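Local coordinates for TetR family transcriptional regulator (Mycobacterium smegmatis, PDB 5XS9), which probably represses genes of biotin metabolism, acting as a TetR-type homodimer that binds operator DNA through helix-turn-helix domains, at residues A11-L16 / A55-R60; L24-L29 / G38-H43; W42-A45 / E49-G52; S88-A93 / R150-A155; L95-F100 / Y139-T144. One frame throughout, in Å; residues are numbered along the deposited sequence.

Contact 1 of 5, residues A11-L16 / A55-R60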
# COMPACT_ATOMS: atom_id res chain seq x y z
N ALA A 11 3.77 6.70 -24.51
CA ALA A 11 2.44 6.24 -24.91
C ALA A 11 1.83 5.41 -23.77
O ALA A 11 0.64 5.52 -23.45
CB ALA A 11 2.51 5.41 -26.19
N ALA A 12 2.66 4.55 -23.20
CA ALA A 12 2.18 3.65 -22.10
C ALA A 12 1.70 4.47 -20.90
O ALA A 12 0.67 4.15 -20.29
CB ALA A 12 3.30 2.73 -21.69
N THR A 13 2.39 5.60 -20.64
CA THR A 13 2.08 6.50 -19.54
C THR A 13 0.78 7.25 -19.78
O THR A 13 -0.05 7.44 -18.87
CB THR A 13 3.29 7.46 -19.26
OG1 THR A 13 4.38 6.62 -18.88
CG2 THR A 13 3.02 8.45 -18.18
N LYS A 14 0.55 7.61 -21.02
CA LYS A 14 -0.72 8.23 -21.39
C LYS A 14 -1.94 7.27 -21.26
O LYS A 14 -3.00 7.67 -20.81
CB LYS A 14 -0.59 8.74 -22.84
CG LYS A 14 -1.75 9.60 -23.33
CD LYS A 14 -1.41 10.20 -24.68
CE LYS A 14 -2.65 10.45 -25.52
NZ LYS A 14 -3.69 11.16 -24.74
N ILE A 15 -1.76 6.01 -21.59
CA ILE A 15 -2.83 5.04 -21.37
C ILE A 15 -3.15 4.95 -19.85
O ILE A 15 -4.31 4.93 -19.42
CB ILE A 15 -2.44 3.65 -21.93
CG1 ILE A 15 -2.39 3.72 -23.46
CG2 ILE A 15 -3.43 2.57 -21.52
CD1 ILE A 15 -1.59 2.62 -24.12
N LEU A 16 -2.09 4.88 -19.06
CA LEU A 16 -2.21 4.86 -17.62
C LEU A 16 -2.96 6.05 -17.14
O LEU A 16 -3.93 5.90 -16.41
CB LEU A 16 -0.83 4.77 -16.96
CG LEU A 16 -0.89 4.93 -15.43
CD1 LEU A 16 -1.32 3.63 -14.78
CD2 LEU A 16 0.47 5.31 -14.94
N ALA A 55 7.00 2.92 -14.40
CA ALA A 55 7.37 3.35 -12.99
C ALA A 55 8.60 4.32 -12.98
O ALA A 55 8.55 5.41 -12.38
CB ALA A 55 7.63 2.14 -12.10
N ASP A 56 9.67 3.95 -13.70
CA ASP A 56 10.87 4.84 -13.72
C ASP A 56 10.65 6.13 -14.40
O ASP A 56 11.21 7.13 -14.00
CB ASP A 56 12.08 4.11 -14.24
CG ASP A 56 12.50 3.03 -13.28
OD1 ASP A 56 12.20 3.14 -12.05
OD2 ASP A 56 13.11 2.08 -13.69
N HIS A 57 9.73 6.15 -15.34
CA HIS A 57 9.41 7.37 -16.05
C HIS A 57 8.62 8.30 -15.16
O HIS A 57 8.90 9.50 -15.10
CB HIS A 57 8.61 7.02 -17.32
CG HIS A 57 8.23 8.20 -18.14
ND1 HIS A 57 6.92 8.57 -18.36
CD2 HIS A 57 8.99 9.09 -18.81
CE1 HIS A 57 6.89 9.66 -19.09
NE2 HIS A 57 8.13 10.01 -19.37
N ILE A 58 7.60 7.75 -14.50
CA ILE A 58 6.78 8.42 -13.45
C ILE A 58 7.67 9.01 -12.34
O ILE A 58 7.38 10.06 -11.79
CB ILE A 58 5.77 7.37 -12.84
CG1 ILE A 58 4.59 7.16 -13.76
CG2 ILE A 58 5.18 7.73 -11.50
CD1 ILE A 58 3.78 5.94 -13.35
N LEU A 59 8.72 8.32 -11.99
CA LEU A 59 9.57 8.69 -10.87
C LEU A 59 10.81 9.53 -11.30
O LEU A 59 11.62 9.90 -10.44
CB LEU A 59 10.10 7.38 -10.20
CG LEU A 59 9.09 6.54 -9.44
CD1 LEU A 59 9.69 5.24 -8.98
CD2 LEU A 59 8.49 7.32 -8.28
N ARG A 60 10.98 9.77 -12.60
CA ARG A 60 11.92 10.77 -13.12
C ARG A 60 11.99 12.05 -12.26
O ARG A 60 13.04 12.40 -11.78
CB ARG A 60 11.50 11.11 -14.54
CG ARG A 60 12.32 12.12 -15.32
CD ARG A 60 11.86 12.13 -16.78
NE ARG A 60 10.40 11.91 -16.90
CZ ARG A 60 9.45 12.85 -16.93
NH1 ARG A 60 9.74 14.16 -16.88
NH2 ARG A 60 8.17 12.47 -17.02
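His57 opens the 55-60 side of the contact with Thr13 as its partner on the facing helix. With CG anti to the backbone N (chi1 -180°), the ring extends toward helix 5-19, and ND1 donates a hydrogen bond to Thr13 OG1, 3.2 Å away. The bond is not in the ring plane: OG1 sits 30° out of it. The methyl of the same threonine, CG2, does lie in the plane, at the ring edge and 3.9 Å from His57 ND1. Thr13 OG1 has a second partner in its own helix: the hydroxyl donates to Val9 O one turn earlier and accepts from the imidazole. Next along the chain, Ile58 sets off alongside the other helix, and only its end turns in. CD1 meets Leu16 CD2 at 3.7 Å, the two side chains crossing at about a right angle, so a single methyl pair carries this apolar half. His89 touches both Thr13 and Ile58, and so borders the polar and the apolar half. The pairing joins helix 5-19 to the end of helix 47-58, the packing of first helix against connecting helix found in the DNA-binding domain of TetR-family regulators.

Contact 2 of 5, residues L24-L29 / G38-H43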
# COMPACT_ATOMS: atom_id res chain seq x y z
N LEU A 24 -3.63 -0.66 -19.01
CA LEU A 24 -2.26 -0.65 -19.54
C LEU A 24 -1.80 -2.08 -19.75
O LEU A 24 -1.28 -2.70 -18.83
CB LEU A 24 -1.30 0.03 -18.61
CG LEU A 24 0.15 0.07 -19.05
CD1 LEU A 24 0.31 0.72 -20.42
CD2 LEU A 24 0.90 0.86 -18.00
N THR A 25 -1.99 -2.56 -20.97
CA THR A 25 -1.54 -3.89 -21.40
C THR A 25 -0.71 -3.73 -22.65
O THR A 25 -0.80 -2.71 -23.30
CB THR A 25 -2.72 -4.81 -21.76
OG1 THR A 25 -3.42 -4.27 -22.88
CG2 THR A 25 -3.68 -4.99 -20.56
N MET A 26 0.09 -4.75 -22.97
CA MET A 26 0.90 -4.73 -24.15
C MET A 26 0.01 -4.68 -25.42
O MET A 26 0.33 -3.96 -26.39
CB MET A 26 1.85 -5.94 -24.14
CG MET A 26 2.93 -5.87 -23.04
SD MET A 26 4.28 -4.77 -23.48
CE MET A 26 5.38 -5.61 -24.61
N ARG A 27 -1.12 -5.40 -25.42
CA ARG A 27 -2.02 -5.34 -26.60
C ARG A 27 -2.63 -3.95 -26.75
O ARG A 27 -2.68 -3.43 -27.85
CB ARG A 27 -3.09 -6.43 -26.61
CG ARG A 27 -4.22 -6.21 -25.62
CD ARG A 27 -5.12 -7.42 -25.46
NE ARG A 27 -5.84 -7.39 -24.18
CZ ARG A 27 -5.30 -7.65 -22.98
NH1 ARG A 27 -4.00 -7.95 -22.84
NH2 ARG A 27 -6.07 -7.62 -21.90
N ARG A 28 -3.02 -3.31 -25.65
CA ARG A 28 -3.56 -1.93 -25.76
C ARG A 28 -2.50 -0.93 -26.22
O ARG A 28 -2.77 -0.04 -27.02
CB ARG A 28 -4.16 -1.47 -24.41
CG ARG A 28 -4.67 -0.04 -24.42
CD ARG A 28 -5.97 0.03 -25.15
NE ARG A 28 -6.44 1.40 -25.28
CZ ARG A 28 -7.39 1.98 -24.54
NH1 ARG A 28 -8.02 1.33 -23.54
NH2 ARG A 28 -7.72 3.23 -24.81
N LEU A 29 -1.29 -1.09 -25.70
CA LEU A 29 -0.20 -0.20 -26.04
C LEU A 29 0.06 -0.31 -27.55
O LEU A 29 0.26 0.71 -28.21
CB LEU A 29 1.07 -0.60 -25.28
CG LEU A 29 2.28 0.31 -25.44
CD1 LEU A 29 2.00 1.81 -25.18
CD2 LEU A 29 3.35 -0.27 -24.54
N GLY A 38 3.92 -7.61 -31.79
CA GLY A 38 5.26 -8.10 -31.77
C GLY A 38 6.36 -7.09 -31.66
O GLY A 38 7.44 -7.41 -31.12
N ALA A 39 6.12 -5.87 -32.16
CA ALA A 39 7.13 -4.83 -32.12
C ALA A 39 7.47 -4.43 -30.69
O ALA A 39 8.55 -3.93 -30.44
CB ALA A 39 6.66 -3.56 -32.86
N LEU A 40 6.53 -4.54 -29.76
CA LEU A 40 6.78 -4.08 -28.39
C LEU A 40 7.70 -5.03 -27.68
O LEU A 40 8.48 -4.64 -26.75
CB LEU A 40 5.46 -3.99 -27.64
CG LEU A 40 4.44 -3.02 -28.19
CD1 LEU A 40 3.28 -3.06 -27.25
CD2 LEU A 40 4.96 -1.61 -28.31
N TYR A 41 7.65 -6.29 -28.09
CA TYR A 41 8.47 -7.30 -27.45
C TYR A 41 9.99 -7.18 -27.76
O TYR A 41 10.80 -7.95 -27.24
CB TYR A 41 7.91 -8.68 -27.68
CG TYR A 41 6.62 -8.86 -26.91
CD1 TYR A 41 5.38 -8.63 -27.53
CD2 TYR A 41 6.63 -9.12 -25.55
CE1 TYR A 41 4.18 -8.74 -26.83
CE2 TYR A 41 5.44 -9.23 -24.85
CZ TYR A 41 4.21 -9.06 -25.50
OH TYR A 41 3.01 -9.19 -24.81
N TRP A 42 10.34 -6.21 -28.59
CA TRP A 42 11.72 -5.85 -28.85
C TRP A 42 12.19 -4.91 -27.75
O TRP A 42 13.36 -4.80 -27.56
CB TRP A 42 11.87 -5.22 -30.26
CG TRP A 42 11.82 -6.25 -31.32
CD1 TRP A 42 10.73 -6.64 -32.01
CD2 TRP A 42 12.89 -7.08 -31.75
NE1 TRP A 42 11.05 -7.67 -32.86
CE2 TRP A 42 12.38 -7.94 -32.74
CE3 TRP A 42 14.24 -7.18 -31.41
CZ2 TRP A 42 13.15 -8.90 -33.38
CZ3 TRP A 42 15.03 -8.13 -32.07
CH2 TRP A 42 14.47 -8.98 -33.04
N HIS A 43 11.27 -4.27 -27.04
CA HIS A 43 11.62 -3.32 -25.99
C HIS A 43 11.36 -3.85 -24.62
O HIS A 43 12.06 -3.48 -23.72
CB HIS A 43 10.83 -2.06 -26.18
CG HIS A 43 11.19 -1.36 -27.44
ND1 HIS A 43 12.40 -0.73 -27.60
CD2 HIS A 43 10.53 -1.23 -28.61
CE1 HIS A 43 12.45 -0.20 -28.81
NE2 HIS A 43 11.32 -0.48 -29.43
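Met26 drives its side chain between Leu40 and Tyr41, joining the two halves of the helix-turn-helix: helix 26-33 and the helical turn that follows it, which in TetR-family proteins corresponds to the recognition element. The tight part is on the Leu40 side. Met26 CE comes within 3.4 Å of Leu40 CB, closer than usual for two carbons, as the side chains slide past each other in opposite directions. The end of the leucine reaches on to helix 26-33: Leu40 CD1 lies 3.2 Å from Met26 O and 3.8 Å from Leu29 CB. All three of these residues are buried, and Leu50 touches both Met26 and Leu29, linking this apolar cluster to helix 47-58.

Toward solvent the contact thins to one aromatic ring. Tyr41 is exposed, yet the methionine methyl lies over one face of it, almost at the centre: CE is 3.7 Å from the ring centroid and 13° off the ring normal, a CH-pi contact. Bends at both chi2 and chi3 (each -79°) curl the methionine chain so that the methyl, not the sulfur, takes this place. SD stays 5.1 Å from the same centroid, an oblique Met-aromatic contact. No hydrogen bond spans the two segments. The polar fixing point belongs to the first one, where Thr25 is the N-cap: its OG1 accepts from Arg28 N at 3.0 Å, with an N-H...O angle of 159°.

Contact 3 of 5, residues W42-A45 / E49-G52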
# COMPACT_ATOMS: atom_id res chain seq x y z
N TRP A 42 10.34 -6.21 -28.59
CA TRP A 42 11.72 -5.85 -28.85
C TRP A 42 12.19 -4.91 -27.75
O TRP A 42 13.36 -4.80 -27.56
CB TRP A 42 11.87 -5.22 -30.26
CG TRP A 42 11.82 -6.25 -31.32
CD1 TRP A 42 10.73 -6.64 -32.01
CD2 TRP A 42 12.89 -7.08 -31.75
NE1 TRP A 42 11.05 -7.67 -32.86
CE2 TRP A 42 12.38 -7.94 -32.74
CE3 TRP A 42 14.24 -7.18 -31.41
CZ2 TRP A 42 13.15 -8.90 -33.38
CZ3 TRP A 42 15.03 -8.13 -32.07
CH2 TRP A 42 14.47 -8.98 -33.04
N HIS A 43 11.27 -4.27 -27.04
CA HIS A 43 11.62 -3.32 -25.99
C HIS A 43 11.36 -3.85 -24.62
O HIS A 43 12.06 -3.48 -23.72
CB HIS A 43 10.83 -2.06 -26.18
CG HIS A 43 11.19 -1.36 -27.44
ND1 HIS A 43 12.40 -0.73 -27.60
CD2 HIS A 43 10.53 -1.23 -28.61
CE1 HIS A 43 12.45 -0.20 -28.81
NE2 HIS A 43 11.32 -0.48 -29.43
N PHE A 44 10.31 -4.67 -24.45
CA PHE A 44 10.00 -5.28 -23.18
C PHE A 44 9.64 -6.69 -23.37
O PHE A 44 8.86 -7.01 -24.25
CB PHE A 44 8.81 -4.55 -22.58
CG PHE A 44 8.99 -3.07 -22.49
CD1 PHE A 44 9.91 -2.54 -21.58
CD2 PHE A 44 8.26 -2.21 -23.28
CE1 PHE A 44 10.09 -1.18 -21.48
CE2 PHE A 44 8.44 -0.86 -23.17
CZ PHE A 44 9.35 -0.36 -22.28
N ALA A 45 10.18 -7.56 -22.54
CA ALA A 45 9.88 -8.96 -22.63
C ALA A 45 8.50 -9.31 -22.13
O ALA A 45 7.96 -10.34 -22.54
CB ALA A 45 10.92 -9.79 -21.93
N GLU A 49 8.06 -5.84 -17.17
CA GLU A 49 9.11 -4.94 -17.58
C GLU A 49 8.53 -3.68 -18.08
O GLU A 49 9.12 -2.64 -17.90
CB GLU A 49 10.02 -5.56 -18.68
CG GLU A 49 10.88 -6.72 -18.16
CD GLU A 49 11.89 -7.25 -19.21
OE1 GLU A 49 12.10 -6.68 -20.34
OE2 GLU A 49 12.47 -8.27 -18.86
N LEU A 50 7.39 -3.74 -18.78
CA LEU A 50 6.80 -2.50 -19.28
C LEU A 50 6.40 -1.65 -18.07
O LEU A 50 6.64 -0.47 -18.02
CB LEU A 50 5.56 -2.75 -20.12
CG LEU A 50 4.69 -1.51 -20.44
CD1 LEU A 50 5.47 -0.50 -21.22
CD2 LEU A 50 3.39 -1.85 -21.13
N LEU A 51 5.75 -2.26 -17.10
CA LEU A 51 5.31 -1.48 -15.92
C LEU A 51 6.49 -0.87 -15.18
O LEU A 51 6.40 0.29 -14.76
CB LEU A 51 4.45 -2.34 -14.99
CG LEU A 51 3.09 -2.74 -15.57
CD1 LEU A 51 2.44 -3.85 -14.70
CD2 LEU A 51 2.17 -1.56 -15.68
N GLY A 52 7.58 -1.63 -15.04
CA GLY A 52 8.85 -1.09 -14.50
C GLY A 52 9.39 0.19 -15.19
O GLY A 52 9.83 1.14 -14.53
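Glu49 OE1 accepts the backbone N-H of Ala45 at 3.0 Å, and the angle at the hydrogen, 177°, makes the bond nearly straight. The donor does not come in along the carboxylate plane; it stands above it, 66° out. Beyond CG the glutamate chain is extended, which carries the carboxylate back from the first turn of helix 47-58 to the loop before it. Ala45 CB lies 3.7 Å from the same OE1, so the group rests against the alanine methyl as well. A second bond of this helix start runs the other way: the Asn46 side chain takes the N-H of Glu49 through OD1, while Glu49 takes that of the residue before Asn46.

The apolar half is built on Phe44, whose ring is sandwiched. His43 CB lies over one face, and Leu50 CA over the opposite one, 4.0 Å from the ring centroid and 16° off its normal, a CH-pi contact from a backbone carbon. Leu50 CD1 extends the cover to Phe44 CE2 at 3.6 Å, the two side chains meeting obliquely. Around the buried ring, Val8 and Val9 of helix 5-19 and Met26 of helix 26-33 make up further walls, so Phe44 packs between helices 5-19, 26-33 and 47-58 of the DNA-binding domain. The carboxylate stands at the amino end of a helix and takes a backbone N-H, which would probably stabilise its negative charge and favour the ionised form.

Contact 4 of 5, residues S88-A93 / R150-A155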
# COMPACT_ATOMS: atom_id res chain seq x y z
N SER A 88 0.83 12.32 -9.46
CA SER A 88 0.83 12.97 -10.78
C SER A 88 0.30 12.09 -11.85
O SER A 88 0.09 12.58 -12.91
CB SER A 88 2.29 13.38 -11.17
OG SER A 88 2.64 14.39 -10.30
N HIS A 89 0.20 10.76 -11.62
CA HIS A 89 -0.36 9.85 -12.58
C HIS A 89 -1.42 8.99 -11.97
O HIS A 89 -1.28 8.59 -10.83
CB HIS A 89 0.74 8.98 -13.15
CG HIS A 89 1.83 9.78 -13.77
ND1 HIS A 89 1.74 10.27 -15.05
CD2 HIS A 89 2.96 10.30 -13.23
CE1 HIS A 89 2.81 11.01 -15.31
NE2 HIS A 89 3.55 11.07 -14.21
N THR A 90 -2.50 8.73 -12.73
CA THR A 90 -3.52 7.78 -12.35
C THR A 90 -2.91 6.38 -11.96
O THR A 90 -2.09 5.79 -12.67
CB THR A 90 -4.48 7.53 -13.52
OG1 THR A 90 -4.92 8.79 -14.04
CG2 THR A 90 -5.77 6.67 -13.07
N ASP A 91 -3.28 5.92 -10.79
CA ASP A 91 -2.87 4.61 -10.23
C ASP A 91 -1.33 4.55 -10.03
O ASP A 91 -0.73 3.50 -9.91
CB ASP A 91 -3.37 3.50 -11.05
CG ASP A 91 -4.90 3.42 -11.05
OD1 ASP A 91 -5.59 3.64 -10.03
OD2 ASP A 91 -5.38 3.02 -12.08
N GLY A 92 -0.72 5.72 -9.91
CA GLY A 92 0.76 5.79 -9.85
C GLY A 92 1.36 5.13 -8.62
O GLY A 92 2.35 4.41 -8.73
N ALA A 93 0.73 5.34 -7.45
CA ALA A 93 1.23 4.72 -6.29
C ALA A 93 1.12 3.19 -6.40
O ALA A 93 2.02 2.50 -6.00
CB ALA A 93 0.56 5.26 -5.03
N ARG A 150 -8.87 6.87 -2.76
CA ARG A 150 -9.95 7.73 -2.30
C ARG A 150 -10.24 8.92 -3.22
O ARG A 150 -11.38 9.18 -3.51
CB ARG A 150 -9.72 8.16 -0.87
CG ARG A 150 -9.83 6.97 0.07
CD ARG A 150 -9.85 7.37 1.54
NE ARG A 150 -8.55 7.48 2.09
CZ ARG A 150 -7.89 8.64 2.29
NH1 ARG A 150 -8.45 9.84 2.02
NH2 ARG A 150 -6.62 8.61 2.75
N LEU A 151 -9.21 9.57 -3.72
CA LEU A 151 -9.39 10.73 -4.62
C LEU A 151 -10.00 10.26 -5.93
O LEU A 151 -10.88 10.93 -6.46
CB LEU A 151 -8.05 11.45 -4.92
CG LEU A 151 -7.33 12.26 -3.84
CD1 LEU A 151 -5.87 12.60 -4.26
CD2 LEU A 151 -8.20 13.52 -3.58
N GLN A 152 -9.58 9.10 -6.43
CA GLN A 152 -10.04 8.60 -7.75
C GLN A 152 -11.49 8.20 -7.68
O GLN A 152 -12.25 8.45 -8.62
CB GLN A 152 -9.20 7.44 -8.32
CG GLN A 152 -7.87 7.99 -8.82
CD GLN A 152 -6.85 6.94 -9.15
OE1 GLN A 152 -7.11 5.71 -9.13
NE2 GLN A 152 -5.65 7.42 -9.47
N TRP A 153 -11.88 7.60 -6.57
CA TRP A 153 -13.24 7.19 -6.41
C TRP A 153 -14.11 8.43 -6.24
O TRP A 153 -15.12 8.58 -6.93
CB TRP A 153 -13.40 6.20 -5.25
CG TRP A 153 -12.78 4.83 -5.55
CD1 TRP A 153 -12.59 4.25 -6.79
CD2 TRP A 153 -12.29 3.87 -4.58
NE1 TRP A 153 -12.00 3.01 -6.65
CE2 TRP A 153 -11.81 2.74 -5.32
CE3 TRP A 153 -12.20 3.86 -3.18
CZ2 TRP A 153 -11.23 1.60 -4.68
CZ3 TRP A 153 -11.62 2.72 -2.54
CH2 TRP A 153 -11.15 1.61 -3.29
N ASP A 154 -13.70 9.32 -5.35
CA ASP A 154 -14.41 10.55 -5.10
C ASP A 154 -14.63 11.42 -6.37
O ASP A 154 -15.70 11.97 -6.53
CB ASP A 154 -13.69 11.33 -4.02
CG ASP A 154 -14.55 12.32 -3.39
OD1 ASP A 154 -15.62 11.91 -2.89
OD2 ASP A 154 -14.18 13.50 -3.40
N ALA A 155 -13.65 11.47 -7.28
CA ALA A 155 -13.80 12.17 -8.59
C ALA A 155 -14.92 11.59 -9.46
O ALA A 155 -15.55 12.35 -10.20
CB ALA A 155 -12.48 12.21 -9.38
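The Asp91 carboxylate and the Gln152 amide are the flat groups that meet, with their planes 70° apart; they neither stack nor lie coplanar. As modelled, Asp91 OD1 is 2.7 Å from Gln152 OE1, and so short an approach of two oxygens suggests that the amide is turned over. With oxygen and nitrogen exchanged, this pair and that between Asp91 N and the present Gln152 NE2, 3.1 Å apart, may both be hydrogen bonds. Thr90 brings its methyl to the same amide, CG2 lying 4.1 Å from Gln152 CD. The glutamine reaches this far because its chain is extended beyond CG.

A type II beta turn from His89 to Gly92 presents both partners. Gly92 N bonds to His89 O at 3.1 Å, and Asp91, third in the turn, has a positive phi of 62°. The turn is also tied to the DNA-binding domain: Asp91 OD2 accepts from Ile21 N, and Thr90 OG1 is bonded to Asp17 O. Asp91 OD2 thus reaches toward that domain, while OD1 lies near Gln152. The contact sits at the surface, where the turn leading into helix 92-101 meets residues 150-155 of helix 129-155, while Trp153 on that helix packs on Ser102 of the second subunit and helix 5-19 lies against His89.

Contact 5 of 5, residues L95-F100 / Y139-T144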
# COMPACT_ATOMS: atom_id res chain seq x y z
N LEU A 95 1.08 1.36 -9.13
CA LEU A 95 1.97 0.89 -10.19
C LEU A 95 3.40 0.87 -9.63
O LEU A 95 4.11 -0.13 -9.81
CB LEU A 95 1.86 1.81 -11.42
CG LEU A 95 2.53 1.32 -12.73
CD1 LEU A 95 1.88 1.88 -13.94
CD2 LEU A 95 3.98 1.75 -12.67
N VAL A 96 3.82 1.92 -8.92
CA VAL A 96 5.18 1.94 -8.29
C VAL A 96 5.32 0.90 -7.20
O VAL A 96 6.37 0.22 -7.14
CB VAL A 96 5.62 3.30 -7.84
CG1 VAL A 96 6.92 3.24 -7.10
CG2 VAL A 96 5.71 4.21 -9.09
N SER A 97 4.26 0.69 -6.40
CA SER A 97 4.25 -0.44 -5.42
C SER A 97 4.52 -1.77 -6.04
O SER A 97 5.32 -2.53 -5.49
CB SER A 97 2.99 -0.56 -4.59
OG SER A 97 2.80 0.69 -3.96
N ALA A 98 3.76 -2.10 -7.08
CA ALA A 98 3.92 -3.40 -7.71
C ALA A 98 5.28 -3.52 -8.41
O ALA A 98 5.92 -4.60 -8.39
CB ALA A 98 2.75 -3.75 -8.65
N SER A 99 5.81 -2.43 -8.95
CA SER A 99 7.12 -2.51 -9.56
C SER A 99 8.26 -2.62 -8.58
O SER A 99 9.25 -3.26 -8.87
CB SER A 99 7.38 -1.36 -10.54
OG SER A 99 6.48 -1.47 -11.64
N PHE A 100 8.15 -1.98 -7.43
CA PHE A 100 9.10 -2.15 -6.35
C PHE A 100 9.10 -3.60 -5.93
O PHE A 100 10.17 -4.20 -5.78
CB PHE A 100 8.70 -1.27 -5.15
CG PHE A 100 9.61 -1.33 -3.99
CD1 PHE A 100 10.99 -1.30 -4.15
CD2 PHE A 100 9.10 -1.29 -2.72
CE1 PHE A 100 11.85 -1.38 -3.07
CE2 PHE A 100 9.95 -1.32 -1.63
CZ PHE A 100 11.32 -1.35 -1.80
N TYR A 139 5.64 3.04 4.31
CA TYR A 139 4.71 4.07 4.76
C TYR A 139 4.21 4.98 3.60
O TYR A 139 2.99 5.24 3.44
CB TYR A 139 5.28 4.92 5.88
CG TYR A 139 4.54 6.23 6.10
CD1 TYR A 139 3.26 6.25 6.61
CD2 TYR A 139 5.06 7.44 5.63
CE1 TYR A 139 2.57 7.43 6.79
CE2 TYR A 139 4.34 8.62 5.76
CZ TYR A 139 3.09 8.63 6.35
OH TYR A 139 2.34 9.81 6.55
N VAL A 140 5.14 5.44 2.80
CA VAL A 140 4.80 6.41 1.74
C VAL A 140 3.90 5.72 0.70
O VAL A 140 2.91 6.27 0.22
CB VAL A 140 6.04 6.94 1.03
CG1 VAL A 140 5.61 7.74 -0.24
CG2 VAL A 140 6.88 7.75 1.96
N LEU A 141 4.22 4.49 0.36
CA LEU A 141 3.37 3.75 -0.54
C LEU A 141 1.99 3.37 -0.02
O LEU A 141 0.99 3.48 -0.76
CB LEU A 141 4.12 2.51 -1.13
CG LEU A 141 5.39 2.76 -1.90
CD1 LEU A 141 6.04 1.38 -2.13
CD2 LEU A 141 5.12 3.51 -3.16
N GLY A 142 1.89 2.93 1.22
CA GLY A 142 0.57 2.62 1.82
C GLY A 142 -0.28 3.90 1.92
O GLY A 142 -1.47 3.94 1.58
N PHE A 143 0.35 4.96 2.36
CA PHE A 143 -0.33 6.26 2.51
C PHE A 143 -0.89 6.69 1.18
O PHE A 143 -2.07 7.01 1.07
CB PHE A 143 0.59 7.32 3.05
CG PHE A 143 -0.05 8.67 3.25
CD1 PHE A 143 -0.48 9.04 4.52
CD2 PHE A 143 -0.28 9.51 2.20
CE1 PHE A 143 -1.08 10.25 4.77
CE2 PHE A 143 -0.90 10.76 2.42
CZ PHE A 143 -1.26 11.13 3.71
N THR A 144 -0.07 6.65 0.17
CA THR A 144 -0.38 7.23 -1.14
C THR A 144 -1.29 6.33 -1.99
O THR A 144 -2.15 6.86 -2.66
CB THR A 144 0.87 7.64 -1.92
OG1 THR A 144 1.75 8.43 -1.07
CG2 THR A 144 0.48 8.43 -3.09
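Leu141 is directed toward the facing helix and divides its branches between three residues. Ser97 lies opposite its stem: OG is 3.6 Å from Leu141 CB and stays within 4 Å of both methyls, so the hydroxyl oxygen nestles against the whole leucine end. Its polar need is met within its own helix, by a hydrogen bond to Ala93 O. With CG beside the backbone N (chi1 -58°), the leucine methyls fork across the serine: CD1 approaches Phe100 CD2 at 4.1 Å, crossing the phenylalanine obliquely, and CD2 comes to 4.3 Å from Val96 CG1. The axes of the two short segments come within 10.3 Å of each other, and their N-to-C directions differ by 144°, roughly antiparallel. The two helices belong to the all-helical C-terminal domain of the TetR fold, where this domain also forms the dimer. Phe100 illustrates both roles, since beyond Leu141 its ring makes a cation-pi contact with Arg150 of the second subunit.

How the contacts relate
Contacts 1, 2 and 5 are buried, contact 3 is partly so, and contact 4 lies at the surface. Contacts 1 and 3 share helix 47-58, and contacts 2 and 3 share Trp42 and His43, so the first three knit one DNA-binding domain. Contact 5 joins helix 92-101 to helix 129-155, contact 4 the turn before helix 92-101 to the same helix, and both touch the second subunit. Chemistry follows place: contacts 2 and 5 have no hydrogen bond across them, contacts 1 and 3 pair one with apolar packing, and contact 4 is mostly polar. One place where the domains meet is Leu16 of contact 1, packed on Leu95 of contact 5 and Thr90 of contact 4.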